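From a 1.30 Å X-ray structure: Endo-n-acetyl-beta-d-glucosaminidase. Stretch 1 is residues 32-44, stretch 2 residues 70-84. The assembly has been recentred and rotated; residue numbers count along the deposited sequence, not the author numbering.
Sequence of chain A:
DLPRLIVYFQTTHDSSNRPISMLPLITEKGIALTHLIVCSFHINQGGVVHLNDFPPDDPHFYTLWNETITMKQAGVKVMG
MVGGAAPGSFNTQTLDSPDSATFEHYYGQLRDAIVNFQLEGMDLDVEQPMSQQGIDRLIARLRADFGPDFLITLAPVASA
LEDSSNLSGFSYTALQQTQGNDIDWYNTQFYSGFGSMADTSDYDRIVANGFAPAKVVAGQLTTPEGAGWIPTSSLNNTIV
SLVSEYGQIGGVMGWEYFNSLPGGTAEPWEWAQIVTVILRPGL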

# COMPACT_ATOMS: atom_id res chain seq x y z
N ALA A 32 10.15 -9.19 10.24
CA ALA A 32 10.75 -9.20 8.91
C ALA A 32 9.98 -8.24 8.01
O ALA A 32 9.33 -8.66 7.04
N LEU A 33 10.02 -6.96 8.36
CA LEU A 33 9.34 -5.95 7.57
C LEU A 33 10.07 -5.76 6.25
O LEU A 33 11.28 -5.57 6.26
N THR A 34 9.37 -5.86 5.12
CA THR A 34 10.02 -5.62 3.83
C THR A 34 9.73 -4.23 3.26
O THR A 34 10.56 -3.69 2.56
N HIS A 35 8.55 -3.67 3.57
CA HIS A 35 8.13 -2.40 2.98
C HIS A 35 7.39 -1.56 4.00
O HIS A 35 6.51 -2.08 4.69
N LEU A 36 7.68 -0.26 4.03
CA LEU A 36 6.97 0.70 4.85
C LEU A 36 6.39 1.72 3.88
O LEU A 36 7.16 2.33 3.11
N ILE A 37 5.06 1.90 3.89
CA ILE A 37 4.39 2.80 2.95
C ILE A 37 3.91 4.05 3.69
O ILE A 37 2.95 4.00 4.48
N VAL A 38 4.61 5.16 3.46
CA VAL A 38 4.27 6.47 4.03
C VAL A 38 3.08 7.02 3.24
O VAL A 38 3.12 7.06 2.01
N CYS A 39 2.05 7.45 3.95
CA CYS A 39 0.79 7.82 3.31
C CYS A 39 -0.02 8.77 4.21
O CYS A 39 0.33 8.93 5.38
N SER A 40 -1.08 9.40 3.71
CA SER A 40 -1.47 9.40 2.30
C SER A 40 -1.09 10.71 1.64
O SER A 40 -1.45 11.79 2.11
N PHE A 41 -0.37 10.62 0.53
CA PHE A 41 -0.11 11.78 -0.31
C PHE A 41 -1.40 12.17 -1.04
O PHE A 41 -2.21 11.31 -1.40
N HIS A 42 -1.58 13.48 -1.20
CA HIS A 42 -2.76 14.08 -1.83
C HIS A 42 -2.33 15.08 -2.88
O HIS A 42 -1.53 15.99 -2.60
N ILE A 43 -2.85 14.90 -4.10
CA ILE A 43 -2.68 15.87 -5.18
C ILE A 43 -3.87 16.83 -5.10
O ILE A 43 -5.03 16.40 -5.13
N ASN A 44 -3.58 18.12 -4.99
CA ASN A 44 -4.61 19.13 -4.79
C ASN A 44 -4.71 20.09 -5.96
O ASN A 44 -3.73 20.76 -6.28
N THR A 70 17.08 5.43 8.33
CA THR A 70 17.42 4.31 9.20
C THR A 70 16.65 3.05 8.81
O THR A 70 17.20 1.93 8.84
N MET A 71 15.39 3.22 8.42
CA MET A 71 14.60 2.09 7.94
C MET A 71 15.24 1.47 6.70
O MET A 71 15.38 0.25 6.60
N LYS A 72 15.65 2.32 5.77
CA LYS A 72 16.33 1.84 4.57
C LYS A 72 17.67 1.16 4.88
O LYS A 72 17.97 0.12 4.30
N GLN A 73 18.43 1.70 5.83
CA GLN A 73 19.66 1.04 6.27
C GLN A 73 19.42 -0.40 6.77
O GLN A 73 20.24 -1.29 6.54
N ALA A 74 18.30 -0.62 7.45
CA ALA A 74 17.96 -1.94 7.95
C ALA A 74 17.45 -2.88 6.86
O ALA A 74 17.23 -4.06 7.11
N GLY A 75 17.28 -2.37 5.64
CA GLY A 75 16.85 -3.20 4.52
C GLY A 75 15.39 -3.07 4.11
O GLY A 75 14.95 -3.77 3.19
N VAL A 76 14.65 -2.19 4.78
CA VAL A 76 13.25 -1.93 4.45
C VAL A 76 13.19 -1.03 3.23
O VAL A 76 13.97 -0.10 3.10
N LYS A 77 12.27 -1.32 2.31
CA LYS A 77 12.02 -0.41 1.20
C LYS A 77 10.97 0.60 1.63
O LYS A 77 9.87 0.21 2.09
N VAL A 78 11.29 1.88 1.51
CA VAL A 78 10.36 2.92 1.91
C VAL A 78 9.67 3.47 0.67
O VAL A 78 10.32 3.99 -0.23
N MET A 79 8.34 3.36 0.67
CA MET A 79 7.50 3.80 -0.44
C MET A 79 6.56 4.89 0.03
O MET A 79 6.40 5.12 1.24
N GLY A 80 5.91 5.55 -0.92
CA GLY A 80 4.76 6.39 -0.62
C GLY A 80 3.50 5.74 -1.15
O GLY A 80 3.57 4.80 -1.97
N MET A 81 2.35 6.23 -0.69
CA MET A 81 1.07 5.95 -1.33
C MET A 81 0.39 7.28 -1.56
O MET A 81 0.43 8.17 -0.70
N VAL A 82 -0.18 7.42 -2.75
CA VAL A 82 -1.01 8.57 -3.10
C VAL A 82 -2.45 8.09 -3.30
O VAL A 82 -2.70 7.00 -3.85
N GLY A 83 -3.40 8.91 -2.83
CA GLY A 83 -4.82 8.60 -2.94
C GLY A 83 -5.45 8.25 -1.61
O GLY A 83 -5.41 9.06 -0.67
N GLY A 84 -5.99 7.04 -1.52
CA GLY A 84 -6.74 6.61 -0.35
C GLY A 84 -8.10 7.28 -0.28
O GLY A 84 -8.68 7.65 -1.31

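Strands 35-42 and 77-83, one in each stretch, lie side by side in parallel, and their backbone hydrogen bonds leave the side chains to fill the space on the two faces of the sheet. Before the strand begins, Leu33 (t, p) reaches across with its tip: CD2 lies 3.8 Å from Met71 CE and 3.9 Å from Val76 CG1, so three apolar side chains meet just ahead of the strands. Thr34 (p) points away. Its OG1 shares a 2.7 Å hydrogen bond with His35 ND1, while its carbonyl O accepts from Lys77 N at 2.9 Å and, like Gly75 O, from water 1.

His35 (m) lies on the same face as Lys77, Ile37 and Met79. Its CD2 sits 3.6 Å from Lys77 CB, and Met79 SD approaches the ring obliquely, 4.0 Å from His35 CD2. The amine of Lys77 leads away. On the other face, apolar Leu36 (t, m) suits its buried site, setting CB 4.0 Å from Val76 CG1 and CG 4.2 Å from Met71 CE. Branched Ile37 (m, t) serves two neighbours: CG1 is 4.2 Å from Met79 CB, CG2 3.5 Å from Met81 CB. Val38 (t), also apolar and buried, meets Val78 more loosely, CG2 to CG1 at 4.3 Å.

A bulge follows, with a cis peptide before Ser40. Small Cys39 (p) points toward stretch 2, its CB fitting 3.7 Å from Met81 CE; the same methyl is 3.3 Å from OG of Ser40 (m), a hydroxyl hydrogen-bonded elsewhere in the structure. Phe41 (m) spreads its ring beside Gly80, CE2 to CA 4.0 Å. A CB on Gly80 would come within 3.0 Å of Phe41 CE2, so glycine leaves room for the ring. Val82 (p) receives Phe41 CB on its CB at 4.1 Å. His42 (m) points away, but water 2 links its ND1 (2.6 Å) to Gly83 O (2.9 Å). Ile43 (m, m) sets CG1 4.0 Å from Val82 CG2.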

# COMPACT_ATOMS: atom_id res chain seq x y z
CB ALA A 32 10.78 -10.62 8.33
CB LEU A 33 9.33 -4.62 8.32
CG LEU A 33 8.55 -3.49 7.64
CD1 LEU A 33 7.06 -3.77 7.74
CD2 LEU A 33 8.87 -2.17 8.29
CB THR A 34 9.67 -6.71 2.81
OG1 THR A 34 8.25 -6.73 2.62
CG2 THR A 34 10.13 -8.07 3.30
CB HIS A 35 7.21 -2.65 1.78
CG HIS A 35 7.86 -3.43 0.69
ND1 HIS A 35 7.96 -4.81 0.73
CD2 HIS A 35 8.50 -3.03 -0.42
CE1 HIS A 35 8.64 -5.21 -0.33
NE2 HIS A 35 8.98 -4.15 -1.04
CB LEU A 36 7.91 1.37 5.86
CG LEU A 36 7.36 2.29 6.96
CD1 LEU A 36 6.86 3.64 6.44
CD2 LEU A 36 6.30 1.61 7.85
CB ILE A 37 3.23 2.10 2.18
CG1 ILE A 37 3.74 0.84 1.47
CG2 ILE A 37 2.61 3.08 1.17
CD1 ILE A 37 2.70 0.09 0.65
CB VAL A 38 5.47 7.44 3.97
CG1 VAL A 38 5.08 8.85 4.46
CG2 VAL A 38 6.62 6.88 4.80
CB CYS A 39 -0.02 6.56 2.98
SG CYS A 39 -0.49 5.53 4.40
CB SER A 40 -2.98 9.19 2.16
OG SER A 40 -3.38 7.94 2.70
CB PHE A 41 1.03 11.51 -1.30
CG PHE A 41 2.40 11.46 -0.65
CD1 PHE A 41 3.16 12.62 -0.52
CD2 PHE A 41 2.92 10.26 -0.18
CE1 PHE A 41 4.43 12.59 0.07
CE2 PHE A 41 4.19 10.22 0.41
CZ PHE A 41 4.94 11.38 0.53
CB HIS A 42 -3.59 14.82 -0.79
CG HIS A 42 -4.00 13.98 0.38
ND1 HIS A 42 -4.76 12.84 0.23
CD2 HIS A 42 -3.79 14.13 1.71
CE1 HIS A 42 -4.97 12.31 1.42
NE2 HIS A 42 -4.40 13.07 2.33
CB ILE A 43 -2.63 15.18 -6.57
CG1 ILE A 43 -1.61 14.03 -6.60
CG2 ILE A 43 -2.40 16.21 -7.69
CD1 ILE A 43 -0.18 14.44 -6.47
CB ASN A 44 -4.30 19.93 -3.52
CG ASN A 44 -4.19 19.04 -2.29
OD1 ASN A 44 -3.14 18.94 -1.66
ND2 ASN A 44 -5.29 18.35 -1.96
CB THR A 70 17.13 4.68 10.65
OG1 THR A 70 17.80 5.92 10.93
CG2 THR A 70 17.62 3.61 11.61
CB MET A 71 13.18 2.55 7.62
CG MET A 71 12.41 3.03 8.84
SD MET A 71 12.06 1.75 10.07
CE MET A 71 10.59 1.00 9.35
CB LYS A 72 16.51 2.97 3.55
CG LYS A 72 15.18 3.40 2.93
CD LYS A 72 15.32 4.42 1.81
CE LYS A 72 15.45 5.82 2.35
NZ LYS A 72 15.35 6.87 1.27
CB GLN A 73 20.36 1.86 7.36
CG GLN A 73 21.78 1.37 7.65
CD GLN A 73 22.56 2.26 8.61
OE1 GLN A 73 22.20 3.42 8.83
NE2 GLN A 73 23.64 1.72 9.17
CB ALA A 74 16.95 -1.84 9.07
CB VAL A 76 12.52 -1.25 5.64
CG1 VAL A 76 11.05 -0.97 5.30
CG2 VAL A 76 12.61 -2.13 6.88
CB LYS A 77 11.54 -1.19 -0.04
CG LYS A 77 12.48 -2.28 -0.53
CD LYS A 77 13.87 -1.77 -0.87
CE LYS A 77 14.77 -2.91 -1.29
NZ LYS A 77 15.74 -2.47 -2.33
CB VAL A 78 11.06 4.03 2.75
CG1 VAL A 78 10.10 5.19 3.04
CG2 VAL A 78 11.57 3.45 4.06
CB MET A 79 6.62 2.64 -0.92
CG MET A 79 7.39 1.46 -1.45
SD MET A 79 6.36 0.01 -1.78
CE MET A 79 5.28 0.64 -3.09
CB MET A 81 0.19 5.04 -0.49
CG MET A 81 -1.22 4.85 -1.03
SD MET A 81 -2.44 5.99 -0.32
CE MET A 81 -2.88 5.08 1.17
CB VAL A 82 -0.45 9.30 -4.37
CG1 VAL A 82 -0.36 8.37 -5.56
CG2 VAL A 82 -1.27 10.55 -4.71
O HOH W 1 12.84 -5.17 1.65
O HOH W 2 -5.71 11.68 -1.93